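Local coordinates for protein mandalate racemase/muconate lactonizing enzyme (Unidentified, PDB 4E4U) that probably catalyses a reaction of the mandelate racemase/muconate lactonizing enzyme type within the enolase superfamily, its true substrate not being established, at residues P16-M21 with G138-D143; P52-V57 with M91-G96; P229-E234 with N329-E334; L279-A284 with I321-C326; Q333-T338 with G356-S361. All coordinates share one frame; numbering follows the deposited sequence.

Contact 1: P16-M21 with G138-D143; sequences PHVGGM and GEYDYD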
# COMPACT_ATOMS: atom_id res chain seq x y z
N PRO A 16 -20.17 -45.59 13.92
CA PRO A 16 -20.74 -44.25 13.76
C PRO A 16 -19.98 -43.33 12.80
O PRO A 16 -20.05 -42.11 12.95
CB PRO A 16 -20.67 -43.69 15.18
CG PRO A 16 -19.45 -44.32 15.76
CD PRO A 16 -19.34 -45.69 15.14
N HIS A 17 -19.27 -43.91 11.83
CA HIS A 17 -18.64 -43.15 10.74
C HIS A 17 -17.55 -42.17 11.20
O HIS A 17 -17.50 -41.02 10.76
CB HIS A 17 -19.71 -42.42 9.90
CG HIS A 17 -20.90 -43.27 9.58
ND1 HIS A 17 -20.83 -44.40 8.80
CD2 HIS A 17 -22.20 -43.14 9.93
CE1 HIS A 17 -22.03 -44.95 8.69
NE2 HIS A 17 -22.88 -44.20 9.37
N VAL A 18 -16.66 -42.64 12.07
CA VAL A 18 -15.55 -41.79 12.49
C VAL A 18 -14.55 -41.66 11.35
O VAL A 18 -13.99 -42.65 10.88
CB VAL A 18 -14.85 -42.31 13.77
CG1 VAL A 18 -14.05 -41.18 14.41
CG2 VAL A 18 -15.87 -42.85 14.76
N GLY A 19 -14.33 -40.43 10.90
CA GLY A 19 -13.51 -40.20 9.73
C GLY A 19 -14.35 -40.10 8.47
O GLY A 19 -13.81 -40.08 7.36
N GLY A 20 -15.67 -40.05 8.62
CA GLY A 20 -16.55 -39.80 7.49
C GLY A 20 -17.30 -41.02 6.98
O GLY A 20 -17.22 -42.10 7.56
N MET A 21 -18.04 -40.84 5.89
CA MET A 21 -18.90 -41.90 5.37
C MET A 21 -18.17 -42.96 4.54
O MET A 21 -18.55 -44.12 4.55
CB MET A 21 -20.03 -41.29 4.54
CG MET A 21 -20.92 -40.31 5.30
SD MET A 21 -21.59 -41.02 6.82
CE MET A 21 -22.53 -42.39 6.17
N GLY A 138 -25.00 -43.38 24.22
CA GLY A 138 -23.89 -43.87 23.43
C GLY A 138 -23.67 -43.11 22.14
O GLY A 138 -22.84 -43.51 21.31
N GLU A 139 -24.41 -42.01 21.96
CA GLU A 139 -24.28 -41.16 20.79
C GLU A 139 -23.24 -40.08 21.05
O GLU A 139 -23.12 -39.59 22.18
CB GLU A 139 -25.61 -40.48 20.48
CG GLU A 139 -26.79 -41.43 20.41
CD GLU A 139 -28.12 -40.72 20.63
OE1 GLU A 139 -28.10 -39.52 20.96
OE2 GLU A 139 -29.17 -41.37 20.46
N TYR A 140 -22.49 -39.70 20.02
CA TYR A 140 -21.57 -38.58 20.17
C TYR A 140 -22.36 -37.31 20.44
O TYR A 140 -23.36 -37.03 19.77
CB TYR A 140 -20.67 -38.44 18.94
CG TYR A 140 -19.66 -39.57 18.80
CD1 TYR A 140 -18.89 -39.97 19.88
CD2 TYR A 140 -19.49 -40.23 17.59
CE1 TYR A 140 -17.98 -41.00 19.77
CE2 TYR A 140 -18.58 -41.27 17.46
CZ TYR A 140 -17.83 -41.65 18.56
OH TYR A 140 -16.92 -42.68 18.45
N ASP A 141 -21.92 -36.55 21.45
CA ASP A 141 -22.63 -35.35 21.90
C ASP A 141 -21.67 -34.18 21.82
O ASP A 141 -20.69 -34.12 22.57
CB ASP A 141 -23.14 -35.53 23.34
CG ASP A 141 -23.99 -34.35 23.83
OD1 ASP A 141 -23.69 -33.19 23.51
OD2 ASP A 141 -24.97 -34.60 24.56
N TYR A 142 -21.97 -33.23 20.94
CA TYR A 142 -21.11 -32.07 20.71
C TYR A 142 -21.70 -30.80 21.32
O TYR A 142 -21.24 -29.70 21.04
CB TYR A 142 -20.87 -31.90 19.21
CG TYR A 142 -20.24 -33.12 18.58
CD1 TYR A 142 -18.93 -33.47 18.87
CD2 TYR A 142 -20.97 -33.94 17.73
CE1 TYR A 142 -18.34 -34.59 18.31
CE2 TYR A 142 -20.39 -35.07 17.17
CZ TYR A 142 -19.08 -35.39 17.46
OH TYR A 142 -18.50 -36.51 16.91
N ASP A 143 -22.70 -30.96 22.17
CA ASP A 143 -23.43 -29.83 22.73
C ASP A 143 -23.10 -29.58 24.21
O ASP A 143 -23.23 -28.45 24.70
CB ASP A 143 -24.93 -30.05 22.55
CG ASP A 143 -25.77 -29.04 23.29
OD1 ASP A 143 -25.83 -27.87 22.84
OD2 ASP A 143 -26.39 -29.41 24.30
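P16 and Y140 touch across two irregular backbones that stay well separated: the closest CA atoms, those of P16 and E139, are 8.5 Å apart, and no hydrogen bond joins the segments. Segment 16-21 enters through a cis peptide bond before P16 and then makes a type II beta turn from H17 to G20, closed by G20 N to H17 O at 3.0 Å. In segment 138-143, OD1 of D141 accepts from D143 N at 2.8 Å, an Asx turn.

The gap between the backbones is bridged by the tyrosine ring. Y140 holds CG beside its backbone N, opposite the carbonyl carbon (chi1 -70°), and this sends the ring across to the proline. Its CE2 lies 3.6 Å from P16 CG and 3.9 Å from P16 CB. The hydroxyl of the tyrosine also meets the valine, with Y140 OH 3.8 Å from V18 CG2, the two side chains running at about a right angle. Within the turn segment, M21 CE sits 3.6 Å above the centre of the H17 ring.

This is a surface contact of 105 Å². The loop between strands 3-12 and 22-30, probably at the position of the capping loop of enolase-superfamily members, here leans on the loop that leads from strand 125-130 to helix 145-158. Y140 also meets the ring of Y132, a residue lining the pocket that holds a dithiol ligand, while V18 packs on I336 next to strand 333-335.

Contact 2: P52-V57 with M91-G96; sequences PIIDDV and MGVVSG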
# COMPACT_ATOMS: atom_id res chain seq x y z
N PRO A 52 -15.95 -43.24 -12.10
CA PRO A 52 -15.57 -42.94 -13.49
C PRO A 52 -14.66 -41.71 -13.63
O PRO A 52 -13.88 -41.65 -14.58
CB PRO A 52 -16.91 -42.71 -14.20
CG PRO A 52 -17.88 -42.42 -13.11
CD PRO A 52 -17.42 -43.20 -11.93
N ILE A 53 -14.74 -40.75 -12.71
CA ILE A 53 -13.80 -39.64 -12.74
C ILE A 53 -12.36 -40.15 -12.61
O ILE A 53 -11.46 -39.77 -13.37
CB ILE A 53 -14.08 -38.64 -11.60
CG1 ILE A 53 -15.35 -37.84 -11.89
CG2 ILE A 53 -12.91 -37.69 -11.42
CD1 ILE A 53 -15.79 -36.99 -10.72
N ILE A 54 -12.15 -41.03 -11.64
CA ILE A 54 -10.81 -41.55 -11.38
C ILE A 54 -10.28 -42.33 -12.58
O ILE A 54 -9.12 -42.16 -12.98
CB ILE A 54 -10.79 -42.41 -10.11
CG1 ILE A 54 -11.07 -41.54 -8.88
CG2 ILE A 54 -9.45 -43.11 -9.95
CD1 ILE A 54 -11.53 -42.33 -7.67
N ASP A 55 -11.14 -43.15 -13.18
CA ASP A 55 -10.76 -43.88 -14.39
C ASP A 55 -10.32 -42.91 -15.49
O ASP A 55 -9.33 -43.13 -16.18
CB ASP A 55 -11.92 -44.74 -14.90
CG ASP A 55 -12.10 -46.03 -14.13
OD1 ASP A 55 -11.19 -46.41 -13.36
OD2 ASP A 55 -13.15 -46.68 -14.32
N ASP A 56 -11.07 -41.82 -15.64
CA ASP A 56 -10.79 -40.86 -16.69
C ASP A 56 -9.43 -40.18 -16.50
O ASP A 56 -8.64 -40.09 -17.43
CB ASP A 56 -11.90 -39.81 -16.74
CG ASP A 56 -11.79 -38.90 -17.95
OD1 ASP A 56 -12.15 -39.36 -19.06
OD2 ASP A 56 -11.37 -37.74 -17.79
N VAL A 57 -9.17 -39.72 -15.28
CA VAL A 57 -7.91 -39.05 -14.99
C VAL A 57 -6.74 -40.01 -15.18
O VAL A 57 -5.72 -39.66 -15.78
CB VAL A 57 -7.90 -38.50 -13.55
CG1 VAL A 57 -6.55 -37.86 -13.22
CG2 VAL A 57 -9.04 -37.49 -13.35
N MET A 91 -7.84 -32.11 -8.32
CA MET A 91 -6.71 -32.07 -7.42
C MET A 91 -6.77 -33.18 -6.37
O MET A 91 -5.75 -33.77 -6.03
CB MET A 91 -6.57 -30.69 -6.79
CG MET A 91 -6.13 -29.61 -7.78
SD MET A 91 -4.49 -29.88 -8.49
CE MET A 91 -4.85 -30.71 -10.03
N GLY A 92 -7.97 -33.48 -5.86
CA GLY A 92 -8.12 -34.63 -4.97
C GLY A 92 -7.72 -35.92 -5.66
O GLY A 92 -6.97 -36.74 -5.10
N VAL A 93 -8.19 -36.12 -6.88
CA VAL A 93 -7.87 -37.34 -7.62
C VAL A 93 -6.37 -37.47 -7.87
O VAL A 93 -5.78 -38.52 -7.61
CB VAL A 93 -8.64 -37.42 -8.95
CG1 VAL A 93 -8.19 -38.63 -9.76
CG2 VAL A 93 -10.13 -37.47 -8.69
N VAL A 94 -5.75 -36.41 -8.37
CA VAL A 94 -4.32 -36.50 -8.64
C VAL A 94 -3.51 -36.68 -7.35
O VAL A 94 -2.45 -37.30 -7.38
CB VAL A 94 -3.78 -35.34 -9.51
CG1 VAL A 94 -3.52 -34.09 -8.69
CG2 VAL A 94 -2.52 -35.79 -10.24
N SER A 95 -4.01 -36.16 -6.23
CA SER A 95 -3.31 -36.35 -4.96
C SER A 95 -3.18 -37.84 -4.64
O SER A 95 -2.12 -38.30 -4.22
CB SER A 95 -4.07 -35.68 -3.81
OG SER A 95 -4.17 -34.29 -3.98
N GLY A 96 -4.26 -38.58 -4.84
CA GLY A 96 -4.26 -40.00 -4.57
C GLY A 96 -3.34 -40.74 -5.51
O GLY A 96 -2.58 -41.61 -5.10
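V93 is the one residue of 91-96 that meets I53, I54 and V57 of helix 47-61. Its CB points toward that helix and forks into two methyl groups that divide the work. CG1, placed trans to the backbone N (chi1 175°), meets V57 end-on: it is 3.8 Å from V57 CB and 3.9 Å from both V57 CG1 and V57 CG2, so it rests on the fork of the other valine. CG2 turns the other way, lying 3.9 Å from I53 CG2 and 4.2 Å from I54 CG1. The wedge fits helix axes 10.2 Å apart and crossing at -65°; all four side chains are buried and no hydrogen bond crosses.

S95, one turn on from M91, donates through OG to M91 O at 2.6 Å, while its backbone N reaches the same oxygen from the other face; S95 OG is also hydrogen-bonded to G287 N.

Around the pair, I54 rests on L6 and T8 of strand 3-12, and F45 of the second subunit packs on I53 and V57. Such apolar helix packing next to a three-stranded antiparallel sheet is characteristic of the alpha+beta N-terminal domain of the enolase superfamily.

Contact 3: P229-E234 with N329-E334; sequences PLWFEE and NFLIQE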
# COMPACT_ATOMS: atom_id res chain seq x y z
N PRO A 229 -6.30 -20.09 23.07
CA PRO A 229 -6.26 -21.25 22.18
C PRO A 229 -5.04 -21.19 21.26
O PRO A 229 -4.59 -20.10 20.85
CB PRO A 229 -7.54 -21.13 21.34
CG PRO A 229 -8.31 -19.99 21.90
CD PRO A 229 -7.40 -19.17 22.75
N LEU A 230 -4.53 -22.37 20.91
CA LEU A 230 -3.44 -22.46 19.96
C LEU A 230 -3.87 -22.01 18.56
O LEU A 230 -3.09 -21.42 17.82
CB LEU A 230 -2.87 -23.89 19.94
CG LEU A 230 -1.91 -24.30 18.81
CD1 LEU A 230 -0.73 -23.36 18.67
CD2 LEU A 230 -1.41 -25.72 19.04
N TRP A 231 -5.12 -22.27 18.19
CA TRP A 231 -5.63 -21.70 16.95
C TRP A 231 -7.13 -21.55 16.90
O TRP A 231 -7.86 -22.15 17.69
CB TRP A 231 -5.13 -22.47 15.72
CG TRP A 231 -5.71 -23.84 15.45
CD1 TRP A 231 -7.02 -24.18 15.25
CD2 TRP A 231 -4.96 -25.04 15.23
NE1 TRP A 231 -7.13 -25.52 14.97
CE2 TRP A 231 -5.87 -26.07 14.93
CE3 TRP A 231 -3.59 -25.34 15.25
CZ2 TRP A 231 -5.47 -27.38 14.68
CZ3 TRP A 231 -3.19 -26.64 15.00
CH2 TRP A 231 -4.13 -27.65 14.72
N PHE A 232 -7.55 -20.72 15.95
CA PHE A 232 -8.94 -20.48 15.59
C PHE A 232 -9.01 -20.94 14.14
O PHE A 232 -8.41 -20.32 13.25
CB PHE A 232 -9.20 -18.98 15.75
CG PHE A 232 -10.62 -18.53 15.47
CD1 PHE A 232 -11.67 -19.41 15.28
CD2 PHE A 232 -10.88 -17.16 15.39
CE1 PHE A 232 -12.97 -18.92 15.04
CE2 PHE A 232 -12.15 -16.69 15.15
CZ PHE A 232 -13.19 -17.56 14.98
N GLU A 233 -9.68 -22.07 13.91
CA GLU A 233 -9.68 -22.76 12.62
C GLU A 233 -10.77 -22.24 11.69
O GLU A 233 -11.88 -21.99 12.14
CB GLU A 233 -9.92 -24.25 12.88
CG GLU A 233 -9.88 -25.15 11.65
CD GLU A 233 -9.57 -26.60 12.01
OE1 GLU A 233 -8.89 -26.84 13.03
OE2 GLU A 233 -9.98 -27.50 11.26
N GLU A 234 -10.45 -22.10 10.40
CA GLU A 234 -11.45 -21.73 9.39
C GLU A 234 -12.51 -20.76 9.91
O GLU A 234 -13.70 -21.10 9.97
CB GLU A 234 -12.16 -22.99 8.86
CG GLU A 234 -11.29 -23.92 8.03
CD GLU A 234 -12.13 -24.67 7.01
OE1 GLU A 234 -13.07 -25.37 7.42
OE2 GLU A 234 -11.88 -24.53 5.80
N ASN A 329 9.12 -27.00 9.64
CA ASN A 329 8.13 -26.10 10.23
C ASN A 329 6.82 -26.82 10.54
O ASN A 329 5.73 -26.29 10.33
CB ASN A 329 7.90 -24.88 9.33
CG ASN A 329 7.50 -25.25 7.90
OD1 ASN A 329 7.93 -26.26 7.36
ND2 ASN A 329 6.70 -24.38 7.27
N PHE A 330 6.95 -28.04 11.03
CA PHE A 330 5.81 -28.85 11.42
C PHE A 330 5.34 -28.49 12.82
O PHE A 330 6.14 -28.44 13.75
CB PHE A 330 6.21 -30.33 11.38
CG PHE A 330 5.22 -31.26 12.03
CD1 PHE A 330 4.02 -31.57 11.41
CD2 PHE A 330 5.51 -31.83 13.26
CE1 PHE A 330 3.11 -32.44 12.01
CE2 PHE A 330 4.61 -32.70 13.86
CZ PHE A 330 3.41 -33.00 13.24
N LEU A 331 4.04 -28.26 12.98
CA LEU A 331 3.44 -27.97 14.29
C LEU A 331 2.84 -29.20 14.95
O LEU A 331 3.22 -29.58 16.06
CB LEU A 331 2.37 -26.89 14.16
CG LEU A 331 1.52 -26.55 15.39
CD1 LEU A 331 2.40 -26.10 16.56
CD2 LEU A 331 0.48 -25.48 15.07
N ILE A 332 1.89 -29.84 14.27
CA ILE A 332 1.13 -30.93 14.88
C ILE A 332 0.36 -31.66 13.77
O ILE A 332 0.05 -31.06 12.74
CB ILE A 332 0.16 -30.37 15.95
CG1 ILE A 332 -0.32 -31.45 16.93
CG2 ILE A 332 -0.99 -29.59 15.31
CD1 ILE A 332 -0.99 -30.84 18.16
N GLN A 333 0.05 -32.93 14.00
CA GLN A 333 -0.67 -33.74 13.02
C GLN A 333 -2.01 -34.17 13.57
O GLN A 333 -2.10 -34.74 14.65
CB GLN A 333 0.15 -34.98 12.65
CG GLN A 333 -0.61 -36.02 11.83
CD GLN A 333 -0.96 -35.54 10.43
OE1 GLN A 333 -0.10 -35.10 9.67
NE2 GLN A 333 -2.24 -35.63 10.08
N GLU A 334 -3.07 -33.89 12.81
CA GLU A 334 -4.39 -34.32 13.21
C GLU A 334 -4.46 -35.84 13.22
O GLU A 334 -4.05 -36.51 12.26
CB GLU A 334 -5.46 -33.77 12.27
CG GLU A 334 -6.88 -34.10 12.73
CD GLU A 334 -7.94 -33.20 12.11
OE1 GLU A 334 -7.67 -32.62 11.04
OE2 GLU A 334 -9.03 -33.07 12.70
O HOH W 1 -7.56 -29.38 10.28
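L230 starts the contact, its CD1 lying 4.3 Å from L331 CD2, a loose apolar touch. The next side chain, W231, shares the packing with it about equally. Its CG occupies the crowded position between backbone N and carbonyl carbon (chi1 72°), and the indole presents its edge to the other segment. At that edge CZ3 is 3.8 Å from L331 CD2 and 3.7 Å from I332 CG2; both methyls lie near the ring plane and not over a face.

The indole NH serves its own strand: W231 NE1 donates to E233 OE1 at 2.9 Å, a bent bond (132°) to the anti lone pair, with the acceptor 30° out of the ring plane. E233 OE1 is further held by K164 and Q280. E233 OE2 accepts from a water at 3.2 Å, and that water donates a weak bond to E334 OE1. On the second segment, Q333 NE2 bonds E334 O at 3.0 Å.

The two segments are not paired in the sheet; they approach through side chains across the barrel of the enolase C-terminal domain. E233 OE2 and E334 OE1 are 5.6 Å apart, and K164, in a salt bridge with E233 and a long, weak ion pair with E334, would probably offset their like charges. The apolar layer thus lies beside a pair of acids bridged by one water, probably at the strand ends where relatives bind ligands.

Contact 4: L279-A284 with I321-C326; sequences LQLNVA and IQLATC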
# COMPACT_ATOMS: atom_id res chain seq x y z
N LEU A 279 -1.03 -23.77 8.44
CA LEU A 279 -1.64 -24.29 7.22
C LEU A 279 -2.06 -25.74 7.39
O LEU A 279 -1.23 -26.62 7.64
CB LEU A 279 -0.67 -24.19 6.04
CG LEU A 279 -0.12 -22.82 5.73
CD1 LEU A 279 0.64 -22.84 4.40
CD2 LEU A 279 -1.23 -21.79 5.68
N GLN A 280 -3.36 -25.97 7.24
CA GLN A 280 -3.96 -27.27 7.45
C GLN A 280 -4.24 -27.98 6.13
O GLN A 280 -5.35 -28.44 5.86
CB GLN A 280 -5.22 -27.12 8.28
CG GLN A 280 -4.96 -26.46 9.61
CD GLN A 280 -6.21 -26.17 10.38
OE1 GLN A 280 -7.13 -25.52 9.88
NE2 GLN A 280 -6.26 -26.64 11.63
N LEU A 281 -3.20 -28.09 5.31
CA LEU A 281 -3.32 -28.83 4.06
C LEU A 281 -3.72 -30.28 4.34
O LEU A 281 -3.31 -30.88 5.35
CB LEU A 281 -1.99 -28.76 3.30
CG LEU A 281 -0.76 -29.39 3.97
CD1 LEU A 281 -0.60 -30.87 3.64
CD2 LEU A 281 0.50 -28.64 3.59
N ASN A 282 -4.50 -30.85 3.43
CA ASN A 282 -4.74 -32.28 3.42
C ASN A 282 -3.99 -32.82 2.20
O ASN A 282 -4.26 -32.39 1.06
CB ASN A 282 -6.23 -32.60 3.36
CG ASN A 282 -6.51 -34.09 3.48
OD1 ASN A 282 -5.93 -34.90 2.76
ND2 ASN A 282 -7.40 -34.45 4.40
N VAL A 283 -3.06 -33.73 2.43
CA VAL A 283 -2.19 -34.24 1.36
C VAL A 283 -2.98 -34.95 0.27
O VAL A 283 -2.49 -35.09 -0.85
CB VAL A 283 -1.06 -35.16 1.87
CG1 VAL A 283 -0.13 -34.40 2.79
CG2 VAL A 283 -1.63 -36.40 2.57
N ALA A 284 -4.18 -35.42 0.61
CA ALA A 284 -5.05 -36.10 -0.35
C ALA A 284 -5.97 -35.14 -1.13
O ALA A 284 -6.78 -35.58 -1.94
CB ALA A 284 -5.87 -37.17 0.36
N ILE A 321 1.87 -38.32 7.36
CA ILE A 321 2.96 -38.62 8.27
C ILE A 321 4.30 -38.55 7.54
O ILE A 321 5.28 -38.05 8.09
CB ILE A 321 2.73 -40.00 8.92
CG1 ILE A 321 1.58 -39.90 9.92
CG2 ILE A 321 4.01 -40.53 9.56
CD1 ILE A 321 0.90 -41.22 10.23
N GLN A 322 4.35 -39.04 6.30
CA GLN A 322 5.57 -38.94 5.51
C GLN A 322 6.00 -37.49 5.32
O GLN A 322 7.17 -37.15 5.51
CB GLN A 322 5.40 -39.62 4.15
CG GLN A 322 5.19 -41.12 4.24
CD GLN A 322 6.42 -41.87 4.68
OE1 GLN A 322 7.51 -41.65 4.15
NE2 GLN A 322 6.27 -42.77 5.64
N LEU A 323 5.05 -36.62 4.97
CA LEU A 323 5.37 -35.21 4.82
C LEU A 323 5.84 -34.62 6.15
O LEU A 323 6.88 -33.95 6.21
CB LEU A 323 4.14 -34.44 4.33
CG LEU A 323 4.32 -32.91 4.27
CD1 LEU A 323 5.29 -32.54 3.15
CD2 LEU A 323 2.99 -32.20 4.10
N ALA A 324 5.09 -34.87 7.21
CA ALA A 324 5.39 -34.25 8.50
C ALA A 324 6.79 -34.60 8.98
O ALA A 324 7.50 -33.75 9.52
CB ALA A 324 4.36 -34.67 9.53
N THR A 325 7.19 -35.85 8.77
CA THR A 325 8.45 -36.37 9.29
C THR A 325 9.66 -35.61 8.74
O THR A 325 10.67 -35.48 9.42
CB THR A 325 8.56 -37.89 9.01
OG1 THR A 325 7.48 -38.55 9.69
CG2 THR A 325 9.88 -38.47 9.51
N CYS A 326 9.53 -35.08 7.52
CA CYS A 326 10.63 -34.37 6.87
C CYS A 326 10.39 -32.86 6.74
O CYS A 326 11.04 -32.20 5.93
CB CYS A 326 10.94 -34.97 5.49
SG CYS A 326 9.64 -34.88 4.25
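Where L281 and V283 meet L323, no flat group takes part; the amide of N282, between the two, is turned to its own chain. OD1 of N282 accepts from A284 N at 2.8 Å, in the carbonyl plane, making an Asx turn, and its ND2 is hydrogen-bonded to H309 and N312. This is a loop-to-helix packing in the enolase-type TIM barrel: the loop following strand 278-279 lies against helix 314-325.

The contact itself is small, 90 Å², and wholly apolar. L323 extends with CG trans to its backbone N (chi1 175°), and a single methyl does the touching. L281 comes at it tip to tip, whereas V283 runs past it in the opposite direction, its CG1 4.0 Å from L323 CD2; the valine has two deposited conformers, so that touch is doubtful. Helix 289-301 adds A292 to L323 and I295 to L281. The firm link is L281 CD1 to L323 CD2, at 3.9 Å.

Contact 5: Q333-T338 with G356-S361; sequences QESIMT and GYIIPS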
# COMPACT_ATOMS: atom_id res chain seq x y z
N GLN A 333 0.05 -32.93 14.00
CA GLN A 333 -0.67 -33.74 13.02
C GLN A 333 -2.01 -34.17 13.57
O GLN A 333 -2.10 -34.74 14.65
CB GLN A 333 0.15 -34.98 12.65
CG GLN A 333 -0.61 -36.02 11.83
CD GLN A 333 -0.96 -35.54 10.43
OE1 GLN A 333 -0.10 -35.10 9.67
NE2 GLN A 333 -2.24 -35.63 10.08
N GLU A 334 -3.07 -33.89 12.81
CA GLU A 334 -4.39 -34.32 13.21
C GLU A 334 -4.46 -35.84 13.22
O GLU A 334 -4.05 -36.51 12.26
CB GLU A 334 -5.46 -33.77 12.27
CG GLU A 334 -6.88 -34.10 12.73
CD GLU A 334 -7.94 -33.20 12.11
OE1 GLU A 334 -7.67 -32.62 11.04
OE2 GLU A 334 -9.03 -33.07 12.70
N SER A 335 -4.96 -36.38 14.32
CA SER A 335 -5.19 -37.81 14.45
C SER A 335 -6.65 -38.07 14.72
O SER A 335 -7.33 -37.26 15.35
CB SER A 335 -4.33 -38.39 15.56
OG SER A 335 -2.97 -38.19 15.26
N ILE A 336 -7.14 -39.20 14.22
CA ILE A 336 -8.51 -39.59 14.50
C ILE A 336 -8.45 -40.52 15.70
O ILE A 336 -8.13 -41.71 15.58
CB ILE A 336 -9.19 -40.22 13.28
CG1 ILE A 336 -9.24 -39.17 12.15
CG2 ILE A 336 -10.59 -40.68 13.63
CD1 ILE A 336 -9.80 -39.66 10.84
N MET A 337 -8.70 -39.94 16.88
CA MET A 337 -8.45 -40.61 18.15
C MET A 337 -7.02 -41.15 18.15
O MET A 337 -6.10 -40.39 17.86
CB MET A 337 -9.52 -41.66 18.45
CG MET A 337 -10.88 -40.98 18.60
SD MET A 337 -12.23 -42.02 19.14
CE MET A 337 -12.36 -43.06 17.72
N THR A 338 -6.82 -42.43 18.45
CA THR A 338 -5.46 -42.98 18.46
C THR A 338 -5.20 -43.99 17.33
O THR A 338 -4.36 -44.87 17.47
CB THR A 338 -5.09 -43.60 19.82
OG1 THR A 338 -5.97 -44.69 20.11
CG2 THR A 338 -5.22 -42.56 20.92
N GLY A 356 0.69 -39.51 22.99
CA GLY A 356 0.48 -38.22 22.36
C GLY A 356 1.15 -38.03 21.01
O GLY A 356 0.93 -37.01 20.36
N TYR A 357 1.95 -39.01 20.59
CA TYR A 357 2.72 -38.86 19.36
C TYR A 357 2.48 -39.99 18.37
O TYR A 357 2.25 -41.13 18.75
CB TYR A 357 4.22 -38.82 19.65
CG TYR A 357 4.64 -37.77 20.64
CD1 TYR A 357 4.65 -38.06 22.00
CD2 TYR A 357 5.05 -36.51 20.23
CE1 TYR A 357 5.04 -37.12 22.93
CE2 TYR A 357 5.45 -35.55 21.16
CZ TYR A 357 5.43 -35.87 22.51
OH TYR A 357 5.82 -34.96 23.46
N ILE A 358 2.55 -39.65 17.09
CA ILE A 358 2.59 -40.65 16.04
C ILE A 358 4.05 -41.06 15.82
O ILE A 358 4.93 -40.20 15.75
CB ILE A 358 2.01 -40.09 14.74
CG1 ILE A 358 0.53 -39.78 14.93
CG2 ILE A 358 2.22 -41.08 13.59
CD1 ILE A 358 -0.05 -38.86 13.87
N ILE A 359 4.29 -42.36 15.72
CA ILE A 359 5.63 -42.87 15.45
C ILE A 359 5.71 -43.28 13.98
O ILE A 359 5.09 -44.27 13.59
CB ILE A 359 5.94 -44.10 16.31
CG1 ILE A 359 5.61 -43.82 17.79
CG2 ILE A 359 7.38 -44.56 16.10
CD1 ILE A 359 6.36 -42.64 18.37
N PRO A 360 6.45 -42.52 13.16
CA PRO A 360 6.50 -42.83 11.72
C PRO A 360 7.05 -44.21 11.41
O PRO A 360 7.97 -44.69 12.08
CB PRO A 360 7.44 -41.76 11.16
CG PRO A 360 7.35 -40.63 12.14
CD PRO A 360 7.20 -41.30 13.48
N SER A 361 6.50 -44.84 10.38
CA SER A 361 7.00 -46.12 9.90
C SER A 361 8.44 -46.00 9.39
O SER A 361 8.84 -44.94 8.90
CB SER A 361 6.10 -46.63 8.77
OG SER A 361 6.62 -47.81 8.20
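I358 points its side chain at Q333 and S335, two residues of one strand whose side chains flank its end. The CB of all three points toward the other segment, and the isoleucine meets the pair with its terminal methyl. Held with CG1 beside the backbone N and the chain then extended (chi2 163°), I358 brings CD1 to 3.5 Å from Q333 CG. The same CD1 lies 3.3 Å from S335 OG, although the serine has two deposited conformers and this short approach is doubtful.

Q333 and I358 cross at a slant, and what touches is the aliphatic part of the glutamine. Its chain bends at chi2 (67°), which carries the amide away from the isoleucine; the amide oxygen is hydrogen-bonded to S320 of helix 314-325. No hydrogen bond crosses the contact, and the nearest CA atoms, of Q333 and I358, are 8.2 Å apart, too far for directly paired strands.

Both segments pair instead with strand 125-130: 333-335 runs parallel to it, through bonds of Q333 with R126 and Y128, and 357-359 runs antiparallel, through I358 with L125 and G356 with S127. S127 touches both S335 and I358. I321 of helix 314-325 and W353 of strand 352-354 also pack on I358, while Y357, facing the other way, makes a cation-pi contact with R124 and hydrogen-bonds D396 of the third subunit.

In the fold
Contacts 2 to 5 are buried and contact 1 lies at the surface, where a tyrosine ring joins two loops. Contact 2 belongs to the N-terminal domain and packs helix on helix; contacts 3, 4 and 5 belong to the barrel. Contacts 3 and 5 share strand 333-335, but 3 spans the barrel with apolar groups and carboxylates, whereas 5 is the packing of one isoleucine. Contact 4 touches both: A324 packs on F330, and I321 packs on I358. The two domains meet where S95 of contact 2 packs on V283 and A284 of contact 4, and where V18 of contact 1 packs on I336 of contact 5. None has a direct hydrogen bond between its segments.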